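Side-chain contacts in metallo-beta-lactamase 1 (Acinetobacter baumannii, PDB 5MMD), which probably hydrolyses the beta-lactam ring of antibiotics to a substituted beta-amino acid with zinc as cofactor, a periplasmic class B enzyme linked to antibiotic resistance: residues I87-L90 and N91-I95; S125-D128 and G129-E132. All coordinates share one frame; numbering follows the deposited sequence.

Contact 1. Residues I87-L90 and N91-I95; sequences IKWL and NGKSI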
loop_
_atom_site.group_PDB
_atom_site.type_symbol
_atom_site.label_atom_id
_atom_site.label_comp_id
_atom_site.label_asym_id
_atom_site.label_seq_id
_atom_site.Cartn_x
_atom_site.Cartn_y
_atom_site.Cartn_z
ATOM N N ILE A 87 3.754 -10.332 -6.786
ATOM C CA ILE A 87 5.185 -10.485 -6.513
ATOM C C ILE A 87 5.829 -11.639 -7.279
ATOM O O ILE A 87 6.899 -11.452 -7.859
ATOM C CB ILE A 87 5.476 -10.663 -5.044
ATOM C CG1 ILE A 87 5.222 -9.336 -4.341
ATOM C CG2 ILE A 87 6.963 -11.132 -4.882
ATOM C CD1 ILE A 87 5.424 -9.315 -2.897
ATOM N N LYS A 88 5.174 -12.798 -7.328
ATOM C CA LYS A 88 5.698 -13.930 -8.067
ATOM C C LYS A 88 5.873 -13.618 -9.544
ATOM O O LYS A 88 6.924 -13.927 -10.129
ATOM C CB LYS A 88 4.803 -15.168 -7.920
ATOM C CG LYS A 88 5.313 -16.366 -8.741
ATOM C CD LYS A 88 4.389 -17.564 -8.714
ATOM C CE LYS A 88 4.680 -18.475 -7.537
ATOM N NZ LYS A 88 3.868 -19.725 -7.612
ATOM N N TRP A 89 4.857 -13.011 -10.153
ATOM C CA TRP A 89 4.938 -12.711 -11.571
ATOM C C TRP A 89 6.085 -11.712 -11.812
ATOM O O TRP A 89 6.861 -11.872 -12.743
ATOM C CB TRP A 89 3.608 -12.176 -12.101
ATOM C CG TRP A 89 3.650 -11.906 -13.565
ATOM C CD1 TRP A 89 3.381 -12.782 -14.588
ATOM C CD2 TRP A 89 4.021 -10.680 -14.173
ATOM N NE1 TRP A 89 3.555 -12.153 -15.801
ATOM C CE2 TRP A 89 3.947 -10.862 -15.572
ATOM C CE3 TRP A 89 4.429 -9.457 -13.678
ATOM C CZ2 TRP A 89 4.264 -9.855 -16.474
ATOM C CZ3 TRP A 89 4.741 -8.441 -14.588
ATOM C CH2 TRP A 89 4.663 -8.661 -15.966
ATOM N N LEU A 90 6.229 -10.735 -10.933
ATOM C CA LEU A 90 7.229 -9.692 -11.116
ATOM C C LEU A 90 8.631 -10.288 -10.953
ATOM O O LEU A 90 9.545 -9.980 -11.724
ATOM C CB LEU A 90 7.007 -8.578 -10.112
ATOM C CG LEU A 90 5.788 -7.663 -10.259
ATOM C CD1 LEU A 90 5.636 -6.807 -8.997
ATOM C CD2 LEU A 90 5.929 -6.808 -11.491
ATOM N N ASN A 91 8.775 -11.137 -9.942
ATOM C CA ASN A 91 10.000 -11.874 -9.710
ATOM C C ASN A 91 10.413 -12.638 -10.948
ATOM O O ASN A 91 11.581 -12.655 -11.336
ATOM C CB ASN A 91 9.823 -12.840 -8.555
ATOM C CG ASN A 91 9.923 -12.168 -7.217
ATOM O OD1 ASN A 91 10.229 -10.977 -7.124
ATOM N ND2 ASN A 91 9.654 -12.918 -6.167
ATOM N N GLY A 92 9.431 -13.300 -11.551
ATOM C CA GLY A 92 9.653 -14.046 -12.771
ATOM C C GLY A 92 10.164 -13.215 -13.932
ATOM O O GLY A 92 10.817 -13.746 -14.825
ATOM N N LYS A 93 9.840 -11.926 -13.937
ATOM C CA LYS A 93 10.236 -11.023 -15.013
ATOM C C LYS A 93 11.494 -10.251 -14.637
ATOM O O LYS A 93 11.905 -9.333 -15.342
ATOM C CB LYS A 93 9.093 -10.057 -15.343
ATOM C CG LYS A 93 7.770 -10.728 -15.680
ATOM C CD LYS A 93 7.882 -11.775 -16.787
ATOM C CE LYS A 93 7.620 -11.197 -18.172
ATOM N NZ LYS A 93 7.770 -12.259 -19.235
ATOM N N SER A 94 12.103 -10.670 -13.529
ATOM C CA SER A 94 13.237 -9.992 -12.901
ATOM C C SER A 94 13.021 -8.482 -12.739
ATOM O O SER A 94 13.945 -7.687 -12.834
ATOM C CB SER A 94 14.508 -10.272 -13.676
ATOM O OG SER A 94 14.848 -11.617 -13.477
ATOM N N ILE A 95 11.779 -8.119 -12.449
ATOM C CA ILE A 95 11.458 -6.816 -11.906
ATOM C C ILE A 95 11.645 -6.844 -10.387
ATOM O O ILE A 95 10.929 -7.558 -9.697
ATOM C CB ILE A 95 10.010 -6.435 -12.222
ATOM C CG1 ILE A 95 9.819 -6.398 -13.743
ATOM C CG2 ILE A 95 9.662 -5.119 -11.592
ATOM C CD1 ILE A 95 8.394 -6.336 -14.161
#
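Lys93 lies over one face of the Trp89 indole, at the point where a Schellman motif ends the short helix 87-92. The touching atom is CG: it stands 3.6 Å from the centroid of the Trp89 six-membered ring and 9° off the ring normal, which defines a CH-pi contact. Two bends in the lysine chain, at chi2 and chi3, keep CE near the ring as well, 4.0 Å from Trp89 CZ2. Beside this pair, Leu90 CD2 approaches the indole at its edge, in the ring plane, and meets Ile95 CD1 at 3.7 Å.

The backbone sets these positions. Asn91 N to Ile87 O and Gly92 N to Lys88 O are regular helical bonds; the next one, from Lys93 N to Trp89 O, is weak. Leu90 O then takes two donors from opposite faces of its carbonyl plane, Lys93 N and Ile95 N. The latter bond, with Ser94 N to Asn91 O and the positive phi of Ser94 (48°), meets the definition of the motif and turns Ile95 back onto Leu90.

Further out, Trp89 packs on helix 54-66 through Glu54, Thr57, Glu58 and Val61, while Leu90 and Ile95 reach strand 70-75. The Asn91 amide is held by Thr97 OG1 at OD1 and by Glu113 OE2 and Gln114 O at ND2, which fixes its rotation. Its ND2 lies 3.5 Å from Ile87 CG2, the two side chains running alongside each other.

Contact 2. Residues S125-D128 and G129-E132; sequences SLMD and GFLE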
loop_
_atom_site.group_PDB
_atom_site.type_symbol
_atom_site.label_atom_id
_atom_site.label_comp_id
_atom_site.label_asym_id
_atom_site.label_seq_id
_atom_site.Cartn_x
_atom_site.Cartn_y
_atom_site.Cartn_z
ATOM N N SER A 125 14.434 4.233 1.966
ATOM C CA SER A 125 14.123 5.095 0.840
ATOM C C SER A 125 14.419 4.351 -0.451
ATOM O O SER A 125 15.285 3.478 -0.500
ATOM C CB SER A 125 14.902 6.405 0.931
ATOM O OG SER A 125 16.104 6.285 0.244
ATOM N N LEU A 126 13.636 4.661 -1.467
ATOM C CA LEU A 126 13.701 4.012 -2.759
ATOM C C LEU A 126 13.740 5.053 -3.876
ATOM O O LEU A 126 13.359 6.201 -3.689
ATOM C CB LEU A 126 12.484 3.112 -2.971
ATOM C CG LEU A 126 12.280 1.926 -2.018
ATOM C CD1 LEU A 126 10.864 1.433 -2.088
ATOM C CD2 LEU A 126 13.182 0.845 -2.425
ATOM N N MET A 127 14.166 4.607 -5.043
ATOM C CA MET A 127 14.235 5.432 -6.231
ATOM C C MET A 127 14.924 6.801 -5.947
ATOM O O MET A 127 14.343 7.866 -6.143
ATOM C CB MET A 127 12.826 5.610 -6.828
ATOM C CG MET A 127 12.899 5.815 -8.343
ATOM S SD MET A 127 11.377 5.570 -9.271
ATOM C CE MET A 127 10.322 6.671 -8.343
ATOM N N ASP A 128 16.155 6.736 -5.454
ATOM C CA ASP A 128 16.966 7.938 -5.150
ATOM C C ASP A 128 16.233 8.896 -4.227
ATOM O O ASP A 128 16.319 10.144 -4.372
ATOM C CB ASP A 128 17.354 8.674 -6.411
ATOM C CG ASP A 128 18.154 7.826 -7.360
ATOM O OD1 ASP A 128 18.856 6.902 -6.918
ATOM O OD2 ASP A 128 18.116 8.113 -8.570
ATOM N N GLY A 129 15.524 8.302 -3.276
ATOM C CA GLY A 129 14.890 9.045 -2.209
ATOM C C GLY A 129 13.570 9.663 -2.649
ATOM O O GLY A 129 12.921 10.361 -1.883
ATOM N N PHE A 130 13.147 9.374 -3.871
ATOM C CA PHE A 130 11.839 9.875 -4.335
ATOM C C PHE A 130 10.709 9.259 -3.509
ATOM O O PHE A 130 9.670 9.907 -3.316
ATOM C CB PHE A 130 11.639 9.589 -5.826
ATOM C CG PHE A 130 10.665 10.525 -6.503
ATOM C CD1 PHE A 130 9.370 10.119 -6.778
ATOM C CD2 PHE A 130 11.045 11.810 -6.858
ATOM C CE1 PHE A 130 8.472 10.962 -7.397
ATOM C CE2 PHE A 130 10.146 12.660 -7.500
ATOM C CZ PHE A 130 8.855 12.238 -7.749
ATOM N N LEU A 131 10.899 8.031 -3.022
ATOM C CA LEU A 131 9.942 7.399 -2.101
ATOM C C LEU A 131 10.585 7.206 -0.732
ATOM O O LEU A 131 11.727 6.723 -0.631
ATOM C CB LEU A 131 9.456 6.052 -2.635
ATOM C CG LEU A 131 8.890 6.050 -4.052
ATOM C CD1 LEU A 131 8.577 4.598 -4.467
ATOM C CD2 LEU A 131 7.614 6.926 -4.142
ATOM N N GLU A 132 9.881 7.600 0.322
ATOM C CA GLU A 132 10.352 7.354 1.664
ATOM C C GLU A 132 9.338 6.408 2.283
ATOM O O GLU A 132 8.100 6.633 2.215
ATOM C CB GLU A 132 10.495 8.629 2.471
ATOM C CG GLU A 132 11.394 9.668 1.789
ATOM C CD GLU A 132 11.589 10.938 2.618
ATOM O OE1 GLU A 132 10.794 11.212 3.547
ATOM O OE2 GLU A 132 12.589 11.630 2.376
#
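A tight beta hairpin joins strands 123-126 and 131-134 through a type I' turn from Met127 to Phe130, overlapping at Phe130 with a classic beta bulge in which Phe130 and Leu131 both face Leu126. Met127 and Phe130 meet across the turn: their side chains run alongside each other, and the methyl CE lies 3.9 Å from Phe130 CD1, approaching the ring obliquely. Both have CG roughly anti to the backbone N (chi1 -151° and -156°), and a bend at the last torsion of Met127 (chi3 53°) brings the methyl group to the phenyl ring.

The turn is closed by Phe130 N to Met127 O, 3.0 Å long, with the donor well above the carbonyl plane. Positive phi at Asp128 and Gly129 gives the turn its type. Leu126 and Leu131 form the antiparallel hydrogen-bonded pair, with bonds of 2.9 Å from Leu126 N to Leu131 O and 3.1 Å from Leu131 N to Leu126 O. Within the turn region, Gly129 N adds a weak bond to the same Leu126 O. Next along, Ser125 pairs with Glu132 without such bonds, although Ser125 CA makes a CA-H...O contact of 3.2 Å with Leu131 O.

Leu126 and Leu131 share one face of the hairpin, their CB atoms 4.2 Å apart, and both pack on Phe46 of strand 44-48. Phe130 and Leu131 touch Val39 of strand 32-41, so this face lies against the other sheet of the fold, while strand 146-149 continues the hairpin's own sheet beyond strand 131-134, with Glu132 bonded through its backbone to Trp148.

Contacts 1 and 2 are separate local structures that follow each other along the chain and do not touch: their centres are 21 Å apart and their nearest atoms about 11 Å. They belong to different sheets of the metallo-beta-lactamase alpha-beta/beta-alpha sandwich. Contact 1 ends a helix that leads into strand 97-100 of the seven-stranded sheet, whereas contact 2 turns the chain at the outermost strand of the five-stranded one. Relative to the zinc site, the Ile87 side chain of contact 1 is about 10 Å from those of the metal ligands His78 and His80 and about 13 Å from a bound zinc ion; contact 2 lies away from the zinc ligands.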